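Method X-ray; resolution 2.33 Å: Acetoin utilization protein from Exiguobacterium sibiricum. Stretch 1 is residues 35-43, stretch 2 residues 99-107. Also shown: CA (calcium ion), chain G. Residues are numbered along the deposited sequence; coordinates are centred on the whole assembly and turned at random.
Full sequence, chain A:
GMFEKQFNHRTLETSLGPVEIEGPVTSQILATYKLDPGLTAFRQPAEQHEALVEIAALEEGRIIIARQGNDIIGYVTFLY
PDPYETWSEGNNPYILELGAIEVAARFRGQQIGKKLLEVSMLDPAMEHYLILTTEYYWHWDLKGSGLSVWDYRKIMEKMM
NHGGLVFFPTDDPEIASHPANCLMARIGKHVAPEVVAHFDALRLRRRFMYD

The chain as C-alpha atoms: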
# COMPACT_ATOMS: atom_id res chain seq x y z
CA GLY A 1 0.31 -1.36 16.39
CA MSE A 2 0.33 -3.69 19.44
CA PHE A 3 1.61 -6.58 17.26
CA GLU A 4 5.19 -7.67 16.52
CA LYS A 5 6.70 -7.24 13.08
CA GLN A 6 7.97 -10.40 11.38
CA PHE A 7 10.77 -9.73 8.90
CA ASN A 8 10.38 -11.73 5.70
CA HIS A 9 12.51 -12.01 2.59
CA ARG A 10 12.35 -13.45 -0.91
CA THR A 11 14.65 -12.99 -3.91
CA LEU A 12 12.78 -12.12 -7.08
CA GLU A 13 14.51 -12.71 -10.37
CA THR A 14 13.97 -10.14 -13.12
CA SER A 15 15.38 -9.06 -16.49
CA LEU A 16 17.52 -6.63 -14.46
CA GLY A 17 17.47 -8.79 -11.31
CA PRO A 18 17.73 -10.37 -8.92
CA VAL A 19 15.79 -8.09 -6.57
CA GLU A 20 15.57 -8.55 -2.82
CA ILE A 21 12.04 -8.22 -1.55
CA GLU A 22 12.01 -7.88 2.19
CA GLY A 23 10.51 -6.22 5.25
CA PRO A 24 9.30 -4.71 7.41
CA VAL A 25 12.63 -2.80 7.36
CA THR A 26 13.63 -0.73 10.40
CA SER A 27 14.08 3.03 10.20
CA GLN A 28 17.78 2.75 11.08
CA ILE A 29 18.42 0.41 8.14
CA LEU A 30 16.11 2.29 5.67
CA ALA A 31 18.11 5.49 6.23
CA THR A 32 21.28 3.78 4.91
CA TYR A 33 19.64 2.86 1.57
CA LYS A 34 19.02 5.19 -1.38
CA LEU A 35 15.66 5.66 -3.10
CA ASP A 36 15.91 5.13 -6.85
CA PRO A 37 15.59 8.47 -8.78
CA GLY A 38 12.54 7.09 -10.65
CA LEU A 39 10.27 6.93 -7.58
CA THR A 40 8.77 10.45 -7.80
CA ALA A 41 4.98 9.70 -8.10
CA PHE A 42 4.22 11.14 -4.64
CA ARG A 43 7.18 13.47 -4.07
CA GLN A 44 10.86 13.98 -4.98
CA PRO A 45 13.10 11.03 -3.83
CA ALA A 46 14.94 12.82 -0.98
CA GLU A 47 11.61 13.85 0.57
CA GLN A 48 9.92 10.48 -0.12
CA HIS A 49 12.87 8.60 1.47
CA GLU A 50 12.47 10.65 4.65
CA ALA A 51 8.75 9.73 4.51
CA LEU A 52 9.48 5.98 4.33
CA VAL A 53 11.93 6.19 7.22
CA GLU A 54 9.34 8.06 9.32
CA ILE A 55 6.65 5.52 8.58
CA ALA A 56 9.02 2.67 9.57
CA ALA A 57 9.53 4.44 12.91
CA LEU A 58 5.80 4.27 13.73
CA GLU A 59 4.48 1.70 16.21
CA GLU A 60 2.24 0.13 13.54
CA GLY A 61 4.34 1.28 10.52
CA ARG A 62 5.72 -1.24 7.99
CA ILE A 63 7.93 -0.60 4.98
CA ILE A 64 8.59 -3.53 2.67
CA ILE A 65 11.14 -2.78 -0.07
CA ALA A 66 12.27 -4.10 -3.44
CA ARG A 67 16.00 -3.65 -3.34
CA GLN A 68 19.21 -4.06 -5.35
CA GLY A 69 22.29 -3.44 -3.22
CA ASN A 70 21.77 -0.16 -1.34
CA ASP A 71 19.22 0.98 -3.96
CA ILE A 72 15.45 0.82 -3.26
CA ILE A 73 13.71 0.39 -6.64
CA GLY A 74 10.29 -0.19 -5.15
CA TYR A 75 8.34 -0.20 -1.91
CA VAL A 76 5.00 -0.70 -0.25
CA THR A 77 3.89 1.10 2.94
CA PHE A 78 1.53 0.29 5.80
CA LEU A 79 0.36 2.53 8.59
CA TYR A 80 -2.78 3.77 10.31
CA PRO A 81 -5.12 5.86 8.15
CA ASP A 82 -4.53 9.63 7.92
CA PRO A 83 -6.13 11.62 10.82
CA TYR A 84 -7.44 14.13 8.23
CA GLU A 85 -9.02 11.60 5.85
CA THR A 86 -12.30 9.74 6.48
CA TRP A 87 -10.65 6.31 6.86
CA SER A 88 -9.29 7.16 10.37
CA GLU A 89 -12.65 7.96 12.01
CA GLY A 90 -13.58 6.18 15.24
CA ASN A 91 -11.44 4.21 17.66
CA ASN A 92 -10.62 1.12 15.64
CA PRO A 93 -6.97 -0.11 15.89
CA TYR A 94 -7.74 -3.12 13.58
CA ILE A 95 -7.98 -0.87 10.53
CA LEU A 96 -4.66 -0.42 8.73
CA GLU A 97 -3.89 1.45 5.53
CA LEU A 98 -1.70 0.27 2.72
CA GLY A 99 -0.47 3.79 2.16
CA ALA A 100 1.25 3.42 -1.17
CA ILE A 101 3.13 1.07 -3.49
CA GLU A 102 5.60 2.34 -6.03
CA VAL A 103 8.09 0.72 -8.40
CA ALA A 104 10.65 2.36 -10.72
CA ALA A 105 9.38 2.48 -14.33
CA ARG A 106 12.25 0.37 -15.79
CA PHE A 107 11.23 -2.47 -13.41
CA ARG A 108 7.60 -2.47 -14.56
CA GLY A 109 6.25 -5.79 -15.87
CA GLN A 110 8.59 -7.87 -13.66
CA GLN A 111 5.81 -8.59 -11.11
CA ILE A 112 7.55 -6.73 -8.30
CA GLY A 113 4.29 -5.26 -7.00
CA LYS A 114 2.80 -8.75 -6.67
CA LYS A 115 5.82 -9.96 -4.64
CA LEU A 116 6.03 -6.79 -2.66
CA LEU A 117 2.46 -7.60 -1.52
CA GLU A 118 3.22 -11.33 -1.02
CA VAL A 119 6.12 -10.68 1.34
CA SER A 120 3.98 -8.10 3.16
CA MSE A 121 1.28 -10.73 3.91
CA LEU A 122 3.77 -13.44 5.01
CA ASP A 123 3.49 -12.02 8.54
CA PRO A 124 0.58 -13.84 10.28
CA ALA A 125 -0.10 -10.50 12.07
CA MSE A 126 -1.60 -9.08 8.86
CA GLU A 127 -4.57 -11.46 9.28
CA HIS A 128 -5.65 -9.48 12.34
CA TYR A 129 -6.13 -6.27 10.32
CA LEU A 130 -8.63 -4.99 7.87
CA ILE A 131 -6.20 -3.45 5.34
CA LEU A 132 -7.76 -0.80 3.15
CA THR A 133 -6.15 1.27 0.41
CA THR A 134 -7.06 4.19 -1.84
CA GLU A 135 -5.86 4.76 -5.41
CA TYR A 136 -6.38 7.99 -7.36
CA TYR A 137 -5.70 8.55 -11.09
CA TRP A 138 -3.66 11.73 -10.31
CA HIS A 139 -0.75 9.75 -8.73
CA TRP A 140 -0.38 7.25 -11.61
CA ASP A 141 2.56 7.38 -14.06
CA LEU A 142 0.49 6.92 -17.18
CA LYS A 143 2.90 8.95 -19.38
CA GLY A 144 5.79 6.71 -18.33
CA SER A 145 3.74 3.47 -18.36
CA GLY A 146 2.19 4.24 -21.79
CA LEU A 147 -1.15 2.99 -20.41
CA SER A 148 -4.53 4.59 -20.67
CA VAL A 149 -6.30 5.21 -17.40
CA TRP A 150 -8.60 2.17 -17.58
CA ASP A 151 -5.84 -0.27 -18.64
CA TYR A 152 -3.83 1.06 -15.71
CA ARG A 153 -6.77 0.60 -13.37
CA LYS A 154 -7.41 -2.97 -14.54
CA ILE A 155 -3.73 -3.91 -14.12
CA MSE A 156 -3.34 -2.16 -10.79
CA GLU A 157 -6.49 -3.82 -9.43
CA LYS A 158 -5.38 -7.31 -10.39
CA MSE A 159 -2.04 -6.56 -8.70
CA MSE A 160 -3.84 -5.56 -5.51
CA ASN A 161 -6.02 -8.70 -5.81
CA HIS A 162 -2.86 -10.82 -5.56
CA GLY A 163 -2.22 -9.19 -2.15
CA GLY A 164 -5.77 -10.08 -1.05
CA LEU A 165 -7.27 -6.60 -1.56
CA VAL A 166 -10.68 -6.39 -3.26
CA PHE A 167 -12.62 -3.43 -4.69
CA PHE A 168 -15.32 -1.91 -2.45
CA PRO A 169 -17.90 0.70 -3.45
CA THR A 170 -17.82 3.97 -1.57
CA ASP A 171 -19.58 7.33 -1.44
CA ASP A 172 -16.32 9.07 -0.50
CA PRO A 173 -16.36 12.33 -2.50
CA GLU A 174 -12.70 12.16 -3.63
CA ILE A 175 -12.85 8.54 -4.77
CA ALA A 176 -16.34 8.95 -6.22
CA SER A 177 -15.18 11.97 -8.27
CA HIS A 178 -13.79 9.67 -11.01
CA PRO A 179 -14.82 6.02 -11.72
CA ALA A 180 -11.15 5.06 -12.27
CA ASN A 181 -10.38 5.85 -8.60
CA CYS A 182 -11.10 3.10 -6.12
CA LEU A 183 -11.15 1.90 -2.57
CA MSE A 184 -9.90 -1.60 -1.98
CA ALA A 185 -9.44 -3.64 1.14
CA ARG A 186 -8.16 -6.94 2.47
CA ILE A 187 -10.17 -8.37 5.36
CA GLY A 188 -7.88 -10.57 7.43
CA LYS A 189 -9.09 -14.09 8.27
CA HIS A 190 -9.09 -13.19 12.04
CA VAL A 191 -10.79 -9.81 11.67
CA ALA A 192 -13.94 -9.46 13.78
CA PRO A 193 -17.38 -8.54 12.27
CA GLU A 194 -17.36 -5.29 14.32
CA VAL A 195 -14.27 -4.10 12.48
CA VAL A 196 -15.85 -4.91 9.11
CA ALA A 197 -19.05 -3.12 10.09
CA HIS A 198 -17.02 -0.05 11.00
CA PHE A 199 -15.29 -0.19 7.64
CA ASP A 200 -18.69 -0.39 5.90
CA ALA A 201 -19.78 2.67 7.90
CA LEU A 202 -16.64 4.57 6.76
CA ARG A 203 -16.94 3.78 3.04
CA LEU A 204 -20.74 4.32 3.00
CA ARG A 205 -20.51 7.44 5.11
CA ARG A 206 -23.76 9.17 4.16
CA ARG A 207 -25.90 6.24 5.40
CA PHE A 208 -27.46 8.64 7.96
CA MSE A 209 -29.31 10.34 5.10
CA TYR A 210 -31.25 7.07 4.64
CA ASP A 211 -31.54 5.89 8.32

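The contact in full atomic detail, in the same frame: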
# COMPACT_ATOMS: atom_id res chain seq x y z
N LEU A 35 16.81 5.77 -2.20
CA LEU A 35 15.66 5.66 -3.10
C LEU A 35 16.08 5.90 -4.55
O LEU A 35 16.77 6.88 -4.86
CB LEU A 35 14.57 6.67 -2.72
CG LEU A 35 13.48 6.20 -1.75
CD1 LEU A 35 12.39 7.27 -1.64
CD2 LEU A 35 12.88 4.88 -2.19
N ASP A 36 15.64 5.00 -5.43
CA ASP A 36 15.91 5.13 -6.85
C ASP A 36 15.32 6.46 -7.37
O ASP A 36 14.21 6.84 -6.97
CB ASP A 36 15.29 3.97 -7.61
CG ASP A 36 15.69 3.94 -9.05
OD1 ASP A 36 16.84 3.55 -9.33
OD2 ASP A 36 14.86 4.30 -9.91
N PRO A 37 16.05 7.16 -8.27
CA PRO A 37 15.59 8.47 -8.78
C PRO A 37 14.23 8.43 -9.50
O PRO A 37 13.60 9.48 -9.66
CB PRO A 37 16.70 8.88 -9.76
CG PRO A 37 17.89 8.07 -9.37
CD PRO A 37 17.36 6.79 -8.85
N GLY A 38 13.79 7.24 -9.90
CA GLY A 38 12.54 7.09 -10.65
C GLY A 38 11.30 6.85 -9.80
O GLY A 38 10.26 6.45 -10.32
N LEU A 39 11.41 7.11 -8.49
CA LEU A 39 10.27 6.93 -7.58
C LEU A 39 9.73 8.28 -7.11
O LEU A 39 9.74 8.59 -5.91
CB LEU A 39 10.68 6.07 -6.37
CG LEU A 39 11.08 4.61 -6.70
CD1 LEU A 39 11.78 3.97 -5.53
CD2 LEU A 39 9.87 3.79 -7.10
N THR A 40 9.20 9.06 -8.06
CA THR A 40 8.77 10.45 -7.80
C THR A 40 7.24 10.67 -8.06
O THR A 40 6.81 11.78 -8.39
CB THR A 40 9.58 11.44 -8.69
OG1 THR A 40 9.42 11.09 -10.07
CG2 THR A 40 11.06 11.41 -8.33
N ALA A 41 6.44 9.62 -7.85
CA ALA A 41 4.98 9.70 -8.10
C ALA A 41 4.24 10.44 -6.98
O ALA A 41 3.15 10.97 -7.20
CB ALA A 41 4.39 8.30 -8.28
N PHE A 42 4.83 10.45 -5.79
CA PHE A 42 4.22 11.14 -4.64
C PHE A 42 4.99 12.40 -4.29
O PHE A 42 4.40 13.45 -4.09
CB PHE A 42 4.12 10.20 -3.45
CG PHE A 42 3.13 9.10 -3.64
CD1 PHE A 42 1.76 9.35 -3.54
CD2 PHE A 42 3.54 7.83 -4.04
CE1 PHE A 42 0.83 8.35 -3.77
CE2 PHE A 42 2.61 6.82 -4.27
CZ PHE A 42 1.25 7.09 -4.13
N ARG A 43 6.32 12.30 -4.25
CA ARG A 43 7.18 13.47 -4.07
C ARG A 43 8.62 13.14 -4.49
O ARG A 43 8.95 11.98 -4.74
CB ARG A 43 7.14 13.96 -2.61
CG ARG A 43 7.86 13.07 -1.64
CD ARG A 43 7.32 13.22 -0.23
NE ARG A 43 6.05 12.51 -0.05
CZ ARG A 43 5.45 12.33 1.13
NH1 ARG A 43 5.98 12.83 2.24
NH2 ARG A 43 4.30 11.65 1.19
N GLY A 99 -0.62 2.40 2.58
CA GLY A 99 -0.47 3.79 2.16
C GLY A 99 -0.23 3.91 0.68
O GLY A 99 -1.06 4.45 -0.05
N ALA A 100 0.89 3.35 0.22
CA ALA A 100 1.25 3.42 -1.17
C ALA A 100 2.14 2.24 -1.59
O ALA A 100 2.63 1.48 -0.76
CB ALA A 100 1.96 4.74 -1.46
N ILE A 101 2.29 2.09 -2.90
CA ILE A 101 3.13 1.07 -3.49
C ILE A 101 3.67 1.61 -4.79
O ILE A 101 2.91 1.99 -5.66
CB ILE A 101 2.34 -0.24 -3.75
CG1 ILE A 101 3.26 -1.34 -4.27
CG2 ILE A 101 1.21 -0.00 -4.72
CD1 ILE A 101 2.60 -2.70 -4.30
N GLU A 102 4.98 1.73 -4.87
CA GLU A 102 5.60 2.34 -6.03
C GLU A 102 6.81 1.53 -6.49
O GLU A 102 7.50 0.95 -5.69
CB GLU A 102 6.01 3.79 -5.71
CG GLU A 102 6.30 4.64 -6.94
CD GLU A 102 6.63 6.10 -6.59
OE1 GLU A 102 6.53 6.48 -5.39
OE2 GLU A 102 6.97 6.87 -7.54
N VAL A 103 7.01 1.49 -7.80
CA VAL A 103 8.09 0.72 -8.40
C VAL A 103 8.66 1.48 -9.59
O VAL A 103 7.92 1.92 -10.46
CB VAL A 103 7.58 -0.65 -8.90
CG1 VAL A 103 8.70 -1.41 -9.63
CG2 VAL A 103 7.01 -1.48 -7.74
N ALA A 104 9.99 1.64 -9.62
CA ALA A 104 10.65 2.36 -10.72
C ALA A 104 10.15 1.85 -12.08
O ALA A 104 9.97 0.65 -12.27
CB ALA A 104 12.16 2.21 -10.62
N ALA A 105 9.96 2.78 -13.01
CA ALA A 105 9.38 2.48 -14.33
C ALA A 105 10.12 1.35 -15.09
O ALA A 105 9.48 0.49 -15.71
CB ALA A 105 9.33 3.74 -15.18
N ARG A 106 11.45 1.37 -15.05
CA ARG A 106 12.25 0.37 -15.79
C ARG A 106 12.06 -1.05 -15.24
O ARG A 106 12.41 -2.03 -15.91
CB ARG A 106 13.73 0.75 -15.78
CG ARG A 106 14.43 0.58 -14.44
CD ARG A 106 15.94 0.86 -14.57
NE ARG A 106 16.67 0.53 -13.34
CZ ARG A 106 16.71 1.31 -12.25
NH1 ARG A 106 16.02 2.45 -12.21
NH2 ARG A 106 17.41 0.92 -11.18
N PHE A 107 11.51 -1.16 -14.03
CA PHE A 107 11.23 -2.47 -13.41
C PHE A 107 9.77 -2.92 -13.59
O PHE A 107 9.36 -3.97 -13.08
CB PHE A 107 11.58 -2.44 -11.91
CG PHE A 107 13.03 -2.62 -11.63
CD1 PHE A 107 13.58 -3.89 -11.56
CD2 PHE A 107 13.85 -1.53 -11.46
CE1 PHE A 107 14.93 -4.06 -11.31
CE2 PHE A 107 15.21 -1.69 -11.21
CZ PHE A 107 15.74 -2.96 -11.14
CA CA G . -2.89 5.18 -1.52
O HOH W 1 7.37 9.10 -4.59
O HOH W 2 -4.13 4.07 0.54
O HOH W 3 -2.71 2.86 -2.26
O HOH W 4 -2.91 7.86 -1.06

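Stretch 1 contains no helix and, over the segment that makes the contacts, runs as loop; stretch 2 carries a strand through Val103 and then, past Ala104, a short 3-10 segment at residues 105-107. The loop lies closest to the strand near its end, where Gly38 CA and Ala104 CA are 5.1 Å apart, and has drawn off by the other end of the contact, where Phe42 CA and Ala100 CA are 9.0 Å apart. The wider gap is filled by side chains. A type I turn from Asp36 to Leu39 shapes the near end, closed by the backbone hydrogen bond from Leu39 N to Asp36 O at 3.2 Å. In stretch 2, Phe107 N donates to Ala104 O at 3.0 Å, fixing the chain where it leaves the strand. No backbone-to-backbone hydrogen bond joins the two stretches, so the loop does not extend the sheet; the contact, 437 Å² of buried surface with both sides summed, depends on side chains.

The strand's alternation decides which residues take part. Ala100 and Glu102 direct their CA-to-CB bonds toward the loop, while Ile101 and Val103 direct theirs away. Glu102 has the most surface covered by the other stretch. With chi1 and chi2 both t, its side chain is extended and carries the carboxylate to the loop backbone. Ala41 N donates to Glu102 OE2 at 2.8 Å with an N-H...O angle of 152°, a sound hydrogen bond. Thr40 N is also near, 3.2 Å from Glu102 OE2, but its angle is poor and it is not hydrogen-bonded. The other carboxylate oxygen is linked to the loop through water 1, which is hydrogen-bonded to Glu102 OE1 at 2.9 Å and to Leu39 O at 2.8 Å and accepts from Phe42 N at 3.1 Å.

Apolar contacts flank this polar centre. Leu39 (chi1 m, chi2 t) starts sideways, but its end comes nearer: Leu39 CD2 is 3.7 Å from Glu102 CG, against the aliphatic part of that side chain, and 3.3 Å from Ala104 N. Phe42 points toward the strand, bringing Phe42 CE2 to 3.6 Å from Ala100 CB. Glu102 OE1 lies near the plane of the same ring, at its edge, 3.5 Å from Phe42 CD2, a placement that suits the slightly positive rim of an aromatic ring.

At the turn, the chemistry is ionic. Arg106 leaves its backbone sideways, and its long side chain brings the guanidinium to Asp36, forming a salt bridge. Arg106 NH1 and Arg106 NH2 donate to Asp36 OD1 at 3.2 and 3.3 Å, with angles of 152° and 148°; a further bond, from Arg106 NH1 to Asp36 OD2 at 3.2 Å, is weak. Asp36 OD2 also accepts from Gly38 N at 3.1 Å and 153°, so one carboxylate both braces the turn and ties it to stretch 2.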